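Local coordinates for protein purine nucleoside phosphorylase (Schistosoma mansoni, PDB 6BHB) that catalyses the reversible phosphorolysis of purine nucleosides, probably chiefly inosine and guanosine, releasing the free base and ribose 1-phosphate, at residues 115-120 and 220-225. Sequence-based numbering, arbitrary orientation.
Sequences ITNLAG and GMSTVP. With DS1 (2-aminopyrimidin-5-ol), chain J; DMS (dimethyl sulfoxide), chain H.
One wall of the active-site pocket of a trimeric-type purine nucleoside phosphorylase is built here, where strand 112-121 of the central mixed sheet runs antiparallel to the end of strand 218-220 and the turn leading into helix 224-232. The backbones lie 4.6 Å apart between Ala-119 CA and Gly-220 CA, opening to 7.3 Å between Asn-117 CA and Thr-223 CA, where side chains and water bridge the gap. Asn-117 ND2 gives a hydrogen bond to Thr-223 OG1 (2.7 Å, N-H...O angle 153°), the hydroxyl sitting 16° out of the amide plane. The Asn-117 rotamer (chi1 65°) turns the amide across the gap so that ND2 reaches OG1. The other end of the amide, OD1, is bonded to Ser-241 OG, which limits its rotation. Thr-223 OG1 also shares a hydrogen bond with Ser-222 OG (3.2 Å, donor open) and receives a weak one from Arg-86 NH2. One water donates to Leu-118 O and bonds weakly to Ser-222 OG. A second donates to Leu-118 O, accepts from Met-221 N (3.0 Å) and weakly meets the hydroxyl O of 2-aminopyrimidin-5-ol. That oxygen lies 3.5 Å from Met-221 CG; Asn-245 OD1 is hydrogen-bonded to this ligand, which probably occupies the purine-base site. Dimethyl sulfoxide, probably from the crystallisation liquor, accepts from Leu-118 N at 3.0 Å through its O and packs a methyl against Ser-222 OG. The buried chain Ser-241, Asn-117, Thr-223, Ser-222 thus holds this wall in place, and Leu-118 N-H and Ser-222 OG probably belong to the phosphate site, as in related phosphorylases.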
ATOM      1  N   ILE A 115     -18.453  -4.726 -16.951  1.00 29.89           N
ATOM      2  CA  ILE A 115     -17.165  -4.042 -16.970  1.00 30.21           C
ATOM      3  C   ILE A 115     -16.191  -4.810 -17.856  1.00 34.32           C
ATOM      4  O   ILE A 115     -16.144  -6.046 -17.822  1.00 35.49           O
ATOM      5  CB  ILE A 115     -16.584  -3.894 -15.547  1.00 30.71           C
ATOM      6  CG1 ILE A 115     -17.612  -3.248 -14.612  1.00 30.91           C
ATOM      7  CG2 ILE A 115     -15.305  -3.070 -15.580  1.00 32.71           C
ATOM      8  CD1 ILE A 115     -17.189  -3.203 -13.159  1.00 34.43           C
ATOM      9  N   THR A 116     -15.399  -4.072 -18.637  1.00 33.37           N
ATOM     10  CA  THR A 116     -14.310  -4.635 -19.424  1.00 30.75           C
ATOM     11  C   THR A 116     -13.034  -3.848 -19.151  1.00 31.26           C
ATOM     12  O   THR A 116     -13.079  -2.660 -18.815  1.00 31.45           O
ATOM     13  CB  THR A 116     -14.614  -4.610 -20.936  1.00 30.46           C
ATOM     14  OG1 THR A 116     -14.713  -3.255 -21.391  1.00 34.04           O
ATOM     15  CG2 THR A 116     -15.911  -5.337 -21.239  1.00 29.85           C
ATOM     16  N   ASN A 117     -11.892  -4.519 -19.291  1.00 30.88           N
ATOM     17  CA  ASN A 117     -10.601  -3.876 -19.098  1.00 30.91           C
ATOM     18  C   ASN A 117      -9.545  -4.616 -19.908  1.00 30.66           C
ATOM     19  O   ASN A 117      -9.785  -5.701 -20.443  1.00 26.04           O
ATOM     20  CB  ASN A 117     -10.214  -3.826 -17.612  1.00 33.87           C
ATOM     21  CG  ASN A 117      -9.994  -5.208 -17.008  1.00 32.50           C
ATOM     22  OD1 ASN A 117      -9.295  -6.049 -17.575  1.00 34.09           O
ATOM     23  ND2 ASN A 117     -10.592  -5.444 -15.846  1.00 38.46           N
ATOM     24  N   LEU A 118      -8.368  -4.002 -20.000  1.00 29.17           N
ATOM     25  CA  LEU A 118      -7.181  -4.621 -20.574  1.00 28.40           C
ATOM     26  C   LEU A 118      -6.211  -4.964 -19.452  1.00 32.26           C
ATOM     27  O   LEU A 118      -6.041  -4.185 -18.511  1.00 32.29           O
ATOM     28  CB  LEU A 118      -6.506  -3.691 -21.583  1.00 32.44           C
ATOM     29  CG  LEU A 118      -7.234  -3.525 -22.916  1.00 34.94           C
ATOM     30  CD1 LEU A 118      -7.345  -2.058 -23.288  1.00 42.08           C
ATOM     31  CD2 LEU A 118      -6.518  -4.298 -24.008  1.00 37.30           C
ATOM     32  N   ALA A 119      -5.571  -6.128 -19.555  1.00 29.33           N
ATOM     33  CA  ALA A 119      -4.741  -6.624 -18.466  1.00 25.82           C
ATOM     34  C   ALA A 119      -3.604  -7.464 -19.027  1.00 29.96           C
ATOM     35  O   ALA A 119      -3.621  -7.881 -20.188  1.00 32.24           O
ATOM     36  CB  ALA A 119      -5.567  -7.443 -17.469  1.00 25.83           C
ATOM     37  N   GLY A 120      -2.611  -7.713 -18.176  1.00 27.72           N
ATOM     38  CA  GLY A 120      -1.515  -8.594 -18.524  1.00 25.99           C
ATOM     39  C   GLY A 120      -1.761 -10.013 -18.042  1.00 26.82           C
ATOM     40  O   GLY A 120      -2.402 -10.242 -17.021  1.00 26.51           O
ATOM     41  N   GLY A 220      -3.957  -5.880 -13.655  1.00 27.79           N
ATOM     42  CA  GLY A 220      -4.371  -4.646 -14.292  1.00 30.21           C
ATOM     43  C   GLY A 220      -4.449  -3.515 -13.285  1.00 29.85           C
ATOM     44  O   GLY A 220      -4.198  -3.704 -12.092  1.00 27.23           O
ATOM     45  N   MET A 221      -4.818  -2.325 -13.779  1.00 25.41           N
ATOM     46  CA  MET A 221      -4.797  -1.103 -12.977  1.00 26.52           C
ATOM     47  C   MET A 221      -6.184  -0.499 -12.760  1.00 25.64           C
ATOM     48  O   MET A 221      -6.287   0.704 -12.495  1.00 25.44           O
ATOM     49  CB  MET A 221      -3.896  -0.047 -13.629  1.00 24.71           C
ATOM     50  CG  MET A 221      -2.508  -0.521 -14.028  1.00 27.97           C
ATOM     51  SD  MET A 221      -1.598   0.759 -14.922  1.00 27.00           S
ATOM     52  CE  MET A 221      -0.136  -0.146 -15.423  1.00 28.33           C
ATOM     53  N   SER A 222      -7.253  -1.284 -12.864  1.00 24.04           N
ATOM     54  CA  SER A 222      -8.599  -0.726 -12.739  1.00 26.04           C
ATOM     55  C   SER A 222      -9.545  -1.794 -12.199  1.00 25.45           C
ATOM     56  O   SER A 222      -9.114  -2.824 -11.674  1.00 25.55           O
ATOM     57  CB  SER A 222      -9.084  -0.189 -14.090  1.00 33.64           C
ATOM     58  OG  SER A 222      -9.327  -1.253 -14.996  1.00 32.88           O
ATOM     59  N   THR A 223     -10.848  -1.514 -12.304  1.00 28.10           N
ATOM     60  CA  THR A 223     -11.926  -2.479 -12.092  1.00 23.35           C
ATOM     61  C   THR A 223     -12.218  -2.749 -10.619  1.00 25.20           C
ATOM     62  O   THR A 223     -13.375  -2.649 -10.195  1.00 25.89           O
ATOM     63  CB  THR A 223     -11.611  -3.792 -12.822  1.00 28.45           C
ATOM     64  OG1 THR A 223     -11.472  -3.533 -14.226  1.00 33.34           O
ATOM     65  CG2 THR A 223     -12.733  -4.809 -12.628  1.00 28.31           C
ATOM     66  N   VAL A 224     -11.202  -3.101  -9.827  1.00 23.28           N
ATOM     67  CA  VAL A 224     -11.447  -3.490  -8.432  1.00 25.43           C
ATOM     68  C   VAL A 224     -12.122  -2.375  -7.648  1.00 23.66           C
ATOM     69  O   VAL A 224     -13.038  -2.666  -6.864  1.00 26.72           O
ATOM     70  CB  VAL A 224     -10.152  -3.986  -7.784  1.00 26.11           C
ATOM     71  CG1 VAL A 224     -10.274  -4.033  -6.258  1.00 26.31           C
ATOM     72  CG2 VAL A 224      -9.801  -5.368  -8.317  1.00 26.99           C
ATOM     73  N   PRO A 225     -11.733  -1.102  -7.777  1.00 26.49           N
ATOM     74  CA  PRO A 225     -12.438  -0.055  -7.014  1.00 23.15           C
ATOM     75  C   PRO A 225     -13.921   0.032  -7.333  1.00 26.09           C
ATOM     76  O   PRO A 225     -14.739   0.146  -6.412  1.00 26.81           O
ATOM     77  CB  PRO A 225     -11.689   1.224  -7.411  1.00 25.96           C
ATOM     78  CG  PRO A 225     -10.325   0.753  -7.809  1.00 24.54           C
ATOM     79  CD  PRO A 225     -10.550  -0.573  -8.475  1.00 25.92           C
TER
HETATM   80  C3  DS1 J 309      -2.359  -3.431 -18.347  0.98 33.87           C
HETATM   81  C2  DS1 J 309      -1.517  -3.775 -17.345  0.98 30.08           C
HETATM   82  C1  DS1 J 309      -0.512  -4.659 -17.581  0.98 32.17           C
HETATM   83  O   DS1 J 309      -1.703  -3.219 -16.066  0.98 39.37           O
HETATM   84  N1  DS1 J 309      -0.354  -5.172 -18.791  0.98 39.15           N
HETATM   85  N2  DS1 J 309      -2.197  -3.946 -19.554  0.98 37.59           N
HETATM   86  C   DS1 J 309      -1.196  -4.823 -19.794  0.98 42.38           C
HETATM   87  N   DS1 J 309      -1.024  -5.385 -21.125  0.98 57.71           N
HETATM   88  S   DMS H 307      -8.715  -0.639 -18.651  1.00 55.13           S
HETATM   89  O   DMS H 307      -8.188  -0.979 -20.007  1.00 46.43           O
HETATM   90  C1  DMS H 307      -7.341  -0.343 -17.504  1.00 53.52           C
HETATM   91  C2  DMS H 307      -9.421   1.030 -18.681  1.00 54.53           C
HETATM   92  O   HOH W   1      -7.166  -3.541 -16.245  1.00 32.89           O
HETATM   93  O   HOH W   2      -4.717  -2.223 -16.736  1.00 35.89           O